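Local coordinates for protein putative metal-dependent hydrolase (Bacillus subtilis, PDB 6KNS) that is a metallo-beta-lactamase-fold protein that carries two zinc ions in its presumed active site and is probably a metal-dependent hydrolase, perhaps related to tRNA 3'-processing endoribonucleases, at residues A[64-70]-A[158-162]; A[134-138]-A[168-172]; A[138-142]-A[192-196]; A[180-186]-A[195-201]. One frame throughout, in Å; residues are numbered along the deposited sequence.

Contact 1: residues A[64-70]-A[158-162]. With ZN (zinc ion), chain H; ZN (zinc ion), chain G.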
loop_
_atom_site.group_PDB
_atom_site.type_symbol
_atom_site.label_atom_id
_atom_site.label_comp_id
_atom_site.label_asym_id
_atom_site.label_seq_id
_atom_site.Cartn_x
_atom_site.Cartn_y
_atom_site.Cartn_z
ATOM N N SER A 64 15.127 -4.831 0.458
ATOM C CA SER A 64 16.062 -5.192 1.526
ATOM C C SER A 64 15.586 -6.469 2.250
ATOM O O SER A 64 16.410 -7.289 2.664
ATOM C CB SER A 64 16.164 -4.078 2.563
ATOM O OG SER A 64 14.868 -3.767 3.075
ATOM N N HIS A 65 14.275 -6.599 2.413
ATOM C CA HIS A 65 13.682 -7.727 3.096
ATOM C C HIS A 65 12.175 -7.754 2.883
ATOM O O HIS A 65 11.618 -6.826 2.271
ATOM C CB HIS A 65 14.038 -7.743 4.580
ATOM C CG HIS A 65 13.420 -6.659 5.426
ATOM N ND1 HIS A 65 13.669 -5.315 5.237
ATOM C CD2 HIS A 65 12.662 -6.748 6.553
ATOM C CE1 HIS A 65 13.063 -4.630 6.199
ATOM N NE2 HIS A 65 12.442 -5.475 7.005
ATOM N N TYR A 66 11.517 -8.803 3.362
ATOM C CA TYR A 66 10.137 -9.033 2.997
ATOM C C TYR A 66 9.093 -8.746 4.074
ATOM O O TYR A 66 7.957 -9.209 3.985
ATOM C CB TYR A 66 9.997 -10.472 2.506
ATOM C CG TYR A 66 10.875 -10.804 1.278
ATOM C CD1 TYR A 66 10.538 -10.316 0.032
ATOM C CD2 TYR A 66 11.980 -11.604 1.372
ATOM C CE1 TYR A 66 11.270 -10.606 -1.085
ATOM C CE2 TYR A 66 12.751 -11.924 0.215
ATOM C CZ TYR A 66 12.389 -11.395 -0.997
ATOM O OH TYR A 66 13.052 -11.659 -2.174
ATOM N N HIS A 67 9.433 -7.910 5.035
ATOM C CA HIS A 67 8.444 -7.380 5.987
ATOM C C HIS A 67 7.446 -6.500 5.204
ATOM O O HIS A 67 7.844 -5.803 4.266
ATOM C CB HIS A 67 9.146 -6.542 7.070
ATOM C CG HIS A 67 9.544 -7.300 8.295
ATOM N ND1 HIS A 67 10.458 -6.809 9.211
ATOM C CD2 HIS A 67 9.094 -8.478 8.805
ATOM C CE1 HIS A 67 10.576 -7.670 10.217
ATOM N NE2 HIS A 67 9.761 -8.692 9.992
ATOM N N HIS A 68 6.171 -6.524 5.612
ATOM C CA HIS A 68 5.076 -5.811 4.926
ATOM C C HIS A 68 5.361 -4.357 4.630
ATOM O O HIS A 68 5.072 -3.840 3.542
ATOM C CB HIS A 68 3.807 -5.839 5.772
ATOM C CG HIS A 68 3.283 -7.198 6.020
ATOM N ND1 HIS A 68 2.972 -8.083 5.004
ATOM C CD2 HIS A 68 3.020 -7.842 7.189
ATOM C CE1 HIS A 68 2.512 -9.206 5.546
ATOM N NE2 HIS A 68 2.545 -9.082 6.862
ATOM N N ASP A 69 5.937 -3.672 5.600
ATOM C CA ASP A 69 6.258 -2.250 5.413
ATOM C C ASP A 69 7.371 -1.941 4.398
ATOM O O ASP A 69 7.618 -0.765 4.096
ATOM C CB ASP A 69 6.498 -1.565 6.759
ATOM C CG ASP A 69 7.685 -2.145 7.506
ATOM O OD1 ASP A 69 7.769 -3.372 7.573
ATOM O OD2 ASP A 69 8.504 -1.372 8.026
ATOM N N HIS A 70 7.972 -2.973 3.810
ATOM C CA HIS A 70 8.939 -2.804 2.721
ATOM C C HIS A 70 8.502 -3.391 1.366
ATOM O O HIS A 70 9.187 -3.177 0.368
ATOM C CB HIS A 70 10.280 -3.422 3.146
ATOM C CG HIS A 70 10.860 -2.740 4.344
ATOM N ND1 HIS A 70 11.951 -1.899 4.275
ATOM C CD2 HIS A 70 10.423 -2.698 5.622
ATOM C CE1 HIS A 70 12.167 -1.392 5.481
ATOM N NE2 HIS A 70 11.263 -1.883 6.321
ATOM N N TYR A 158 22.419 2.501 2.867
ATOM C CA TYR A 158 21.093 2.302 3.437
ATOM C C TYR A 158 21.189 1.117 4.379
ATOM O O TYR A 158 21.545 0.032 3.950
ATOM C CB TYR A 158 20.114 1.970 2.310
ATOM C CG TYR A 158 18.728 1.596 2.708
ATOM C CD1 TYR A 158 18.014 2.360 3.632
ATOM C CD2 TYR A 158 18.088 0.482 2.130
ATOM C CE1 TYR A 158 16.677 2.029 3.977
ATOM C CE2 TYR A 158 16.766 0.142 2.460
ATOM C CZ TYR A 158 16.068 0.918 3.375
ATOM O OH TYR A 158 14.776 0.597 3.707
ATOM N N THR A 159 20.912 1.320 5.657
ATOM C CA THR A 159 21.002 0.249 6.640
ATOM C C THR A 159 19.872 -0.774 6.512
ATOM O O THR A 159 19.926 -1.824 7.147
ATOM C CB THR A 159 20.915 0.781 8.102
ATOM O OG1 THR A 159 19.619 1.373 8.314
ATOM C CG2 THR A 159 22.000 1.802 8.402
ATOM N N ALA A 160 18.826 -0.478 5.740
ATOM C CA ALA A 160 17.599 -1.226 5.864
ATOM C C ALA A 160 17.262 -1.282 7.366
ATOM O O ALA A 160 17.508 -0.305 8.103
ATOM C CB ALA A 160 17.720 -2.618 5.236
ATOM N N ASP A 161 16.705 -2.397 7.821
ATOM C CA ASP A 161 16.343 -2.559 9.220
ATOM C C ASP A 161 17.374 -3.377 9.931
ATOM O O ASP A 161 17.736 -4.451 9.458
ATOM C CB ASP A 161 15.052 -3.332 9.343
ATOM C CG ASP A 161 13.841 -2.540 8.892
ATOM O OD1 ASP A 161 13.939 -1.476 8.226
ATOM O OD2 ASP A 161 12.782 -3.014 9.266
ATOM N N SER A 162 17.797 -2.924 11.102
ATOM C CA SER A 162 18.759 -3.696 11.901
ATOM C C SER A 162 18.840 -3.173 13.323
ATOM O O SER A 162 18.622 -1.984 13.565
ATOM C CB SER A 162 20.139 -3.575 11.268
ATOM O OG SER A 162 21.075 -4.467 11.850
HETATM ZN ZN ZN H . 11.700 -5.112 9.111
HETATM ZN ZN ZN G . 10.878 -2.128 8.449
#
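Asp161 meets the metal ligands of residues 64-70 through two shared zinc ions. Its OD2 bridges them, lying 2.4 Å from the zinc ion of chain H and about 2.2 Å from that of chain G. The zinc ion of chain H also takes NE2 of His65, and ND1 of His67 lies 2.1 Å from this zinc. The zinc ion of chain G takes OD2 of Asp69, and NE2 of His70 lies 2.2 Å from this zinc. His140 and His217 complete the two sets. The Asp161 carboxylate is turned 62° from the His65 ring, whose edge it meets, and 78° from the ring of His70.

Hydrogen bonds fix the imidazoles from behind. ND1 of His65 donates to OG of Ser64 at 2.9 Å, with the acceptor nearly in the ring plane; a chi1 of 56° tucks that hydroxyl back between the serine's own N and carbonyl carbon, within reach of the ring. ND1 of His70 is held by Asp40, which also bonds the Tyr158 hydroxyl, so one second-shell carboxylate ties both segments together.

Van der Waals packing is close: CB of Ser64 sits only 3.4 Å from CB of Ala160, and CE1 of His65 lies over the centre of one face of His70.

Residues 65-70 spell the HxHxDH motif, and with the bridging aspartate they form the dinuclear zinc site characteristic of the metallo-beta-lactamase fold.

Contact 2: residues A[134-138]-A[168-172]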
loop_
_atom_site.group_PDB
_atom_site.type_symbol
_atom_site.label_atom_id
_atom_site.label_comp_id
_atom_site.label_asym_id
_atom_site.label_seq_id
_atom_site.Cartn_x
_atom_site.Cartn_y
_atom_site.Cartn_z
ATOM N N THR A 134 26.438 -3.280 -3.154
ATOM C CA THR A 134 26.982 -4.341 -2.310
ATOM C C THR A 134 26.136 -4.392 -1.030
ATOM O O THR A 134 25.420 -3.427 -0.711
ATOM C CB THR A 134 28.490 -4.129 -1.948
ATOM O OG1 THR A 134 28.682 -2.790 -1.507
ATOM C CG2 THR A 134 29.464 -4.451 -3.150
ATOM N N PHE A 135 26.219 -5.500 -0.301
ATOM C CA PHE A 135 25.215 -5.867 0.728
ATOM C C PHE A 135 25.862 -6.240 2.054
ATOM O O PHE A 135 26.962 -6.758 2.064
ATOM C CB PHE A 135 24.418 -7.069 0.243
ATOM C CG PHE A 135 23.709 -6.819 -1.053
ATOM C CD1 PHE A 135 22.478 -6.183 -1.076
ATOM C CD2 PHE A 135 24.304 -7.131 -2.242
ATOM C CE1 PHE A 135 21.827 -5.901 -2.277
ATOM C CE2 PHE A 135 23.651 -6.875 -3.441
ATOM C CZ PHE A 135 22.418 -6.240 -3.455
ATOM N N LEU A 136 25.160 -5.993 3.153
ATOM C CA LEU A 136 25.549 -6.504 4.477
ATOM C C LEU A 136 24.304 -7.090 5.150
ATOM O O LEU A 136 23.263 -6.416 5.245
ATOM C CB LEU A 136 26.136 -5.392 5.333
ATOM C CG LEU A 136 26.504 -5.696 6.791
ATOM C CD1 LEU A 136 27.678 -6.698 6.873
ATOM C CD2 LEU A 136 26.844 -4.397 7.555
ATOM N N LYS A 137 24.395 -8.340 5.616
ATOM C CA LYS A 137 23.282 -8.924 6.376
ATOM C C LYS A 137 23.068 -8.165 7.690
ATOM O O LYS A 137 24.038 -7.823 8.367
ATOM C CB LYS A 137 23.564 -10.369 6.678
ATOM C CG LYS A 137 22.325 -11.167 7.048
ATOM C CD LYS A 137 22.680 -12.695 6.947
ATOM C CE LYS A 137 21.492 -13.554 7.353
ATOM N NZ LYS A 137 20.948 -13.055 8.656
ATOM N N THR A 138 21.809 -7.864 8.018
ATOM C CA THR A 138 21.507 -7.107 9.236
ATOM C C THR A 138 21.090 -8.057 10.377
ATOM O O THR A 138 20.878 -9.240 10.163
ATOM C CB THR A 138 20.418 -6.060 8.973
ATOM O OG1 THR A 138 19.179 -6.693 8.615
ATOM C CG2 THR A 138 20.858 -5.087 7.827
ATOM N N PHE A 168 28.567 -2.624 10.598
ATOM C CA PHE A 168 28.074 -1.497 9.803
ATOM C C PHE A 168 29.171 -0.435 9.543
ATOM O O PHE A 168 29.049 0.354 8.605
ATOM C CB PHE A 168 26.908 -0.812 10.509
ATOM C CG PHE A 168 25.547 -1.404 10.218
ATOM C CD1 PHE A 168 25.058 -1.439 8.936
ATOM C CD2 PHE A 168 24.730 -1.839 11.256
ATOM C CE1 PHE A 168 23.770 -1.933 8.676
ATOM C CE2 PHE A 168 23.465 -2.334 11.015
ATOM C CZ PHE A 168 22.973 -2.375 9.725
ATOM N N ILE A 169 30.232 -0.411 10.365
ATOM C CA ILE A 169 31.198 0.681 10.302
ATOM C C ILE A 169 32.095 0.543 9.091
ATOM O O ILE A 169 32.151 1.477 8.289
ATOM C CB ILE A 169 31.969 0.859 11.629
ATOM C CG1 ILE A 169 31.035 1.477 12.672
ATOM C CG2 ILE A 169 33.223 1.740 11.463
ATOM C CD1 ILE A 169 31.553 1.378 14.109
ATOM N N PRO A 170 32.792 -0.605 8.934
ATOM C CA PRO A 170 33.532 -0.827 7.685
ATOM C C PRO A 170 32.647 -0.818 6.444
ATOM O O PRO A 170 33.035 -0.280 5.420
ATOM C CB PRO A 170 34.141 -2.224 7.863
ATOM C CG PRO A 170 34.101 -2.504 9.324
ATOM C CD PRO A 170 33.087 -1.635 9.951
ATOM N N PHE A 171 31.473 -1.422 6.528
ATOM C CA PHE A 171 30.541 -1.397 5.406
ATOM C C PHE A 171 30.213 0.011 4.901
ATOM O O PHE A 171 30.148 0.233 3.697
ATOM C CB PHE A 171 29.236 -2.096 5.788
ATOM C CG PHE A 171 28.286 -2.282 4.633
ATOM C CD1 PHE A 171 28.631 -3.111 3.551
ATOM C CD2 PHE A 171 27.039 -1.661 4.639
ATOM C CE1 PHE A 171 27.723 -3.308 2.484
ATOM C CE2 PHE A 171 26.135 -1.849 3.599
ATOM C CZ PHE A 171 26.465 -2.671 2.528
ATOM N N SER A 172 29.999 0.947 5.829
ATOM C CA SER A 172 29.560 2.301 5.490
ATOM C C SER A 172 30.731 3.268 5.313
ATOM O O SER A 172 30.501 4.467 5.141
ATOM C CB SER A 172 28.651 2.863 6.591
ATOM O OG SER A 172 27.588 1.975 6.911
#
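Leu136 lies across the flat face of Phe171. Its CB stands 3.6 Å from the ring centroid and just 3° off the ring normal, a CH-pi contact centred almost exactly on the ring. The two side chains run antiparallel, the leucine reaching from strand 131-137 toward the helix and the phenylalanine from helix 168-171 toward the strand. With CG of Phe171 anti to its backbone N (chi1 -172°), the ring is extended away from the helix and laid against the strand backbone. Its far end therefore meets main chain: CZ is 3.5 Å from O of Thr134, which sits at the ring edge, and CE1 is equally near the carbonyl carbon of Phe135.

Beyond its CB, Leu136 sends the CD2 branch between the two phenylalanines. This methyl touches CB of Phe171 at 3.8 Å and CD1 of Phe168 at 3.7 Å, the leucine and Phe168 side chains meeting at a slant. Further round the Phe168 ring, CZ meets the CG2 methyl of Thr138 at 3.9 Å.

At the helix end, O of Phe168 accepts from both N and OG of Ser172, the latter at 2.8 Å. Phe168 also packs on Ile204 of helix 198-208, and Phe171 on Val157 of strand 155-158. Between the two segments the contact is van der Waals and CH-pi; O of Phe171 adds a hydrogen bond from NE of Arg148 on the adjoining strand. The fit thus rests on close packing, with O of Phe168 bonded within its own segment and OG1 of Thr138 bonded to the main-chain O of Asp161.

Contact 3: residues A[138-142]-A[192-196]. With ZN (zinc ion), chain H.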
loop_
_atom_site.group_PDB
_atom_site.type_symbol
_atom_site.label_atom_id
_atom_site.label_comp_id
_atom_site.label_asym_id
_atom_site.label_seq_id
_atom_site.Cartn_x
_atom_site.Cartn_y
_atom_site.Cartn_z
ATOM N N THR A 138 21.809 -7.864 8.018
ATOM C CA THR A 138 21.507 -7.107 9.236
ATOM C C THR A 138 21.090 -8.057 10.377
ATOM O O THR A 138 20.878 -9.240 10.163
ATOM C CB THR A 138 20.418 -6.060 8.973
ATOM O OG1 THR A 138 19.179 -6.693 8.615
ATOM C CG2 THR A 138 20.858 -5.087 7.827
ATOM N N ILE A 139 20.984 -7.525 11.584
ATOM C CA ILE A 139 20.465 -8.283 12.698
ATOM C C ILE A 139 19.010 -7.880 12.790
ATOM O O ILE A 139 18.700 -6.764 13.186
ATOM C CB ILE A 139 21.199 -7.992 13.990
ATOM C CG1 ILE A 139 22.722 -8.092 13.771
ATOM C CG2 ILE A 139 20.705 -8.944 15.081
ATOM C CD1 ILE A 139 23.530 -8.247 15.077
ATOM N N HIS A 140 18.119 -8.775 12.355
ATOM C CA HIS A 140 16.702 -8.447 12.241
ATOM C C HIS A 140 15.869 -9.740 12.361
ATOM O O HIS A 140 16.386 -10.815 12.131
ATOM C CB HIS A 140 16.478 -7.755 10.897
ATOM C CG HIS A 140 15.248 -6.930 10.845
ATOM N ND1 HIS A 140 14.984 -5.953 11.776
ATOM C CD2 HIS A 140 14.195 -6.938 9.990
ATOM C CE1 HIS A 140 13.826 -5.385 11.493
ATOM N NE2 HIS A 140 13.329 -5.965 10.417
ATOM N N PRO A 141 14.600 -9.652 12.785
ATOM C CA PRO A 141 13.892 -10.922 12.963
ATOM C C PRO A 141 13.605 -11.709 11.693
ATOM O O PRO A 141 13.162 -12.819 11.812
ATOM C CB PRO A 141 12.558 -10.520 13.637
ATOM C CG PRO A 141 12.668 -9.082 13.978
ATOM C CD PRO A 141 13.847 -8.497 13.293
ATOM N N VAL A 142 13.732 -11.116 10.499
ATOM C CA VAL A 142 13.767 -11.866 9.241
ATOM C C VAL A 142 15.043 -11.490 8.516
ATOM O O VAL A 142 15.663 -10.475 8.821
ATOM C CB VAL A 142 12.545 -11.610 8.312
ATOM C CG1 VAL A 142 11.225 -12.120 8.957
ATOM C CG2 VAL A 142 12.436 -10.125 7.877
ATOM N N SER A 192 15.627 -6.088 20.877
ATOM C CA SER A 192 14.648 -7.186 20.787
ATOM C C SER A 192 13.714 -7.030 19.584
ATOM O O SER A 192 13.198 -8.017 19.099
ATOM C CB SER A 192 13.861 -7.342 22.101
ATOM O OG SER A 192 12.885 -6.317 22.212
ATOM N N ALA A 193 13.495 -5.803 19.089
ATOM C CA ALA A 193 12.728 -5.613 17.849
ATOM C C ALA A 193 13.569 -5.622 16.578
ATOM O O ALA A 193 13.027 -5.462 15.483
ATOM C CB ALA A 193 11.910 -4.288 17.922
ATOM N N GLY A 194 14.883 -5.755 16.688
ATOM C CA GLY A 194 15.737 -5.679 15.502
ATOM C C GLY A 194 15.851 -4.287 14.889
ATOM O O GLY A 194 15.930 -4.129 13.658
ATOM N N HIS A 195 15.860 -3.286 15.759
ATOM C CA HIS A 195 15.973 -1.881 15.346
ATOM C C HIS A 195 17.054 -1.125 16.113
ATOM O O HIS A 195 17.598 -1.600 17.105
ATOM C CB HIS A 195 14.636 -1.154 15.507
ATOM C CG HIS A 195 13.559 -1.651 14.603
ATOM N ND1 HIS A 195 13.688 -1.688 13.225
ATOM C CD2 HIS A 195 12.315 -2.113 14.880
ATOM C CE1 HIS A 195 12.567 -2.150 12.698
ATOM N NE2 HIS A 195 11.733 -2.447 13.681
ATOM N N MET A 196 17.358 0.070 15.635
ATOM C CA MET A 196 18.344 0.942 16.280
ATOM C C MET A 196 17.728 2.215 16.853
ATOM O O MET A 196 16.623 2.599 16.485
ATOM C CB MET A 196 19.424 1.314 15.261
ATOM C CG MET A 196 20.493 0.211 15.116
ATOM S SD MET A 196 21.884 0.710 14.092
ATOM C CE MET A 196 21.104 0.760 12.468
HETATM ZN ZN ZN H . 11.700 -5.112 9.111
#
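ND1 of His140 donates to the main-chain O of Gly194 at 2.8 Å. The bond is bent, with an N-H...O angle of 137°, although the acceptor lies close to the imidazole plane. At the other end of the ring NE2 of His140 binds the zinc ion of chain H at 2.3 Å, so both ring nitrogens are engaged and the imidazole is fixed in rotation about its CB-CG bond. The carbonyl would be expected to favour the tautomer that leaves NE2 for the metal. CG of His140 stands anti to its own N (chi1 -158°), which carries the ring from the 138-142 loop to the metal.

Next to this bond, the His195 ring meets the same imidazole: the edge of the His140 ring is turned toward the face of the His195 ring in an offset edge-to-face pair, the centroids 5.4 Å apart and the planes at 61°. CE1 of His140 lies 3.7 Å from CE1 of His195.

Gly194, with positive phi and no side chain, lets its backbone lie against Pro141 and His140, its CA only 4.4 Å from CA of His140. Pro141 CD rests 3.8 Å from O of Ala193.

His65, His67 and Asp161 supply the remaining ligands of the metal. The contact joins a metal-binding loop, running from strand 131-137 to strand 145-150, to the loop that leads from strand 177-181 into helix 198-208.

Contact 4: residues A[180-186]-A[195-201]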
loop_
_atom_site.group_PDB
_atom_site.type_symbol
_atom_site.label_atom_id
_atom_site.label_comp_id
_atom_site.label_asym_id
_atom_site.label_seq_id
_atom_site.Cartn_x
_atom_site.Cartn_y
_atom_site.Cartn_z
ATOM N N SER A 180 20.052 5.670 7.804
ATOM C CA SER A 180 19.953 4.739 8.888
ATOM C C SER A 180 18.562 4.726 9.429
ATOM O O SER A 180 17.967 5.766 9.677
ATOM C CB SER A 180 20.874 5.116 10.044
ATOM O OG SER A 180 20.789 4.131 11.058
ATOM N N GLU A 181 18.064 3.519 9.627
ATOM C CA GLU A 181 16.863 3.316 10.370
ATOM C C GLU A 181 17.097 3.926 11.764
ATOM O O GLU A 181 18.235 4.001 12.255
ATOM C CB GLU A 181 16.504 1.823 10.396
ATOM C CG GLU A 181 17.239 0.936 11.388
ATOM C CD GLU A 181 16.251 0.279 12.356
ATOM O OE1 GLU A 181 15.897 0.914 13.389
ATOM O OE2 GLU A 181 15.804 -0.854 12.049
ATOM N N CYS A 182 16.024 4.413 12.361
ATOM C CA CYS A 182 16.094 4.989 13.670
ATOM C C CYS A 182 14.736 4.890 14.322
ATOM O O CYS A 182 14.107 5.886 14.590
ATOM C CB CYS A 182 16.539 6.440 13.515
ATOM S SG CYS A 182 16.922 7.283 15.036
ATOM N N ASN A 183 14.283 3.681 14.583
ATOM C CA ASN A 183 12.922 3.459 15.038
ATOM C C ASN A 183 12.733 3.774 16.530
ATOM O O ASN A 183 11.607 3.834 16.977
ATOM C CB ASN A 183 12.511 2.003 14.757
ATOM C CG ASN A 183 11.019 1.866 14.403
ATOM O OD1 ASN A 183 10.150 2.523 14.994
ATOM N ND2 ASN A 183 10.732 1.058 13.435
ATOM N N PHE A 184 13.832 3.948 17.285
ATOM C CA PHE A 184 13.791 4.175 18.739
ATOM C C PHE A 184 14.584 5.395 19.198
ATOM O O PHE A 184 15.535 5.786 18.532
ATOM C CB PHE A 184 14.309 2.928 19.477
ATOM C CG PHE A 184 13.353 1.772 19.437
ATOM C CD1 PHE A 184 12.492 1.543 20.467
ATOM C CD2 PHE A 184 13.314 0.926 18.353
ATOM C CE1 PHE A 184 11.582 0.460 20.420
ATOM C CE2 PHE A 184 12.413 -0.136 18.285
ATOM C CZ PHE A 184 11.562 -0.377 19.316
ATOM N N TYR A 185 14.180 5.983 20.339
ATOM C CA TYR A 185 14.823 7.166 20.923
ATOM C C TYR A 185 16.019 6.737 21.767
ATOM O O TYR A 185 16.182 5.559 22.074
ATOM C CB TYR A 185 13.810 7.985 21.762
ATOM C CG TYR A 185 12.736 8.632 20.885
ATOM C CD1 TYR A 185 11.563 7.954 20.541
ATOM C CD2 TYR A 185 12.942 9.890 20.319
ATOM C CE1 TYR A 185 10.594 8.551 19.710
ATOM C CE2 TYR A 185 11.997 10.492 19.490
ATOM C CZ TYR A 185 10.832 9.804 19.171
ATOM O OH TYR A 185 9.903 10.401 18.373
ATOM N N ALA A 186 16.837 7.709 22.158
ATOM C CA ALA A 186 18.138 7.471 22.798
ATOM C C ALA A 186 18.020 6.689 24.079
ATOM O O ALA A 186 18.911 5.921 24.409
ATOM C CB ALA A 186 18.868 8.821 23.074
ATOM N N HIS A 195 15.860 -3.286 15.759
ATOM C CA HIS A 195 15.973 -1.881 15.346
ATOM C C HIS A 195 17.054 -1.125 16.113
ATOM O O HIS A 195 17.598 -1.600 17.105
ATOM C CB HIS A 195 14.636 -1.154 15.507
ATOM C CG HIS A 195 13.559 -1.651 14.603
ATOM N ND1 HIS A 195 13.688 -1.688 13.225
ATOM C CD2 HIS A 195 12.315 -2.113 14.880
ATOM C CE1 HIS A 195 12.567 -2.150 12.698
ATOM N NE2 HIS A 195 11.733 -2.447 13.681
ATOM N N MET A 196 17.358 0.070 15.635
ATOM C CA MET A 196 18.344 0.942 16.280
ATOM C C MET A 196 17.728 2.215 16.853
ATOM O O MET A 196 16.623 2.599 16.485
ATOM C CB MET A 196 19.424 1.314 15.261
ATOM C CG MET A 196 20.493 0.211 15.116
ATOM S SD MET A 196 21.884 0.710 14.092
ATOM C CE MET A 196 21.104 0.760 12.468
ATOM N N ASN A 197 18.466 2.861 17.759
ATOM C CA ASN A 197 18.107 4.186 18.220
ATOM C C ASN A 197 19.041 5.276 17.649
ATOM O O ASN A 197 19.981 5.020 16.886
ATOM C CB ASN A 197 18.024 4.252 19.766
ATOM C CG ASN A 197 19.389 4.088 20.471
ATOM O OD1 ASN A 197 20.469 4.297 19.895
ATOM N ND2 ASN A 197 19.327 3.731 21.736
ATOM N N SER A 198 18.731 6.494 18.026
ATOM C CA SER A 198 19.451 7.680 17.608
ATOM C C SER A 198 20.947 7.637 17.910
ATOM O O SER A 198 21.745 8.017 17.055
ATOM C CB SER A 198 18.785 8.922 18.264
ATOM O OG SER A 198 18.568 8.686 19.666
ATOM N N LEU A 199 21.337 7.148 19.089
ATOM C CA LEU A 199 22.751 7.080 19.450
ATOM C C LEU A 199 23.510 6.097 18.554
ATOM O O LEU A 199 24.663 6.332 18.169
ATOM C CB LEU A 199 22.917 6.702 20.917
ATOM C CG LEU A 199 22.194 7.607 21.931
ATOM C CD1 LEU A 199 22.421 7.112 23.388
ATOM C CD2 LEU A 199 22.622 9.069 21.801
ATOM N N GLU A 200 22.838 5.004 18.203
ATOM C CA GLU A 200 23.442 3.948 17.396
ATOM C C GLU A 200 23.620 4.394 15.945
ATOM O O GLU A 200 24.688 4.179 15.338
ATOM C CB GLU A 200 22.623 2.670 17.512
ATOM C CG GLU A 200 22.824 2.006 18.905
ATOM C CD GLU A 200 21.722 1.027 19.307
ATOM O OE1 GLU A 200 20.580 1.110 18.796
ATOM O OE2 GLU A 200 21.996 0.184 20.186
ATOM N N ALA A 201 22.600 5.048 15.407
ATOM C CA ALA A 201 22.716 5.635 14.085
ATOM C C ALA A 201 23.888 6.635 14.104
ATOM O O ALA A 201 24.700 6.661 13.193
ATOM C CB ALA A 201 21.414 6.304 13.679
#
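Glu181 grips residues 195-196 with both carboxylate oxygens. OE2 receives ND1 of His195 at 2.6 Å through its syn lone pair, in the imidazole plane and nearly straight (173°); it also accepts from N of Ser162. OE1 of Glu181 takes N of Met196 at 2.8 Å, the donor standing well above the carboxylate plane, and, weakly, N of Asn183. A bend at chi2 (120°) turns the acid toward these donors. Asn183 lies over one His195 face, its CB in CH-pi contact.

The main chains add N of Phe184 to O of Met196 at 3.2 Å and a weak bond from Ser198 N to Phe184 O. Asn197 caps helix 198-208: OD1 accepts from N of Glu200 at 3.0 Å, while OE1 of Glu200 accepts from N of Asn197, completing a capping box. ND2 of Asn197 donates to O of Gln188. OG of Ser198 and N of Ala186 both bond Glu230. Apolar packing supplements this, with Ala186 CB 3.7 Å from Leu199 CG.

The buried Glu181 carboxylate is thus met by N-H groups of His195, Met196 and Ser162. With its ND1 occupied, the imidazole of His195 is fixed in rotation beside the zinc site.

Overall arrangement
From the N terminus, the chain first supplies residues 64-70, after strand 60-62, and contact 1 closes a long loop by bringing them to 158-162, at the end of strand 155-158. Contacts 2 and 3 start from the same stretch inside that loop, sharing Thr138, and close beyond it, so both cross contact 1; contact 3 closes later. Contact 4 opens inside the loop of contact 3 and ends on the same stretch, sharing His195 and Met196. Contacts 1 and 3 meet at one zinc ion, and Glu181 of contact 4 bonds Ser162 of contact 1. Together they tie loops from the sheets of strands 60-62 and 155-158 round the metals, contact 2 seating helix 168-171 on the latter sheet.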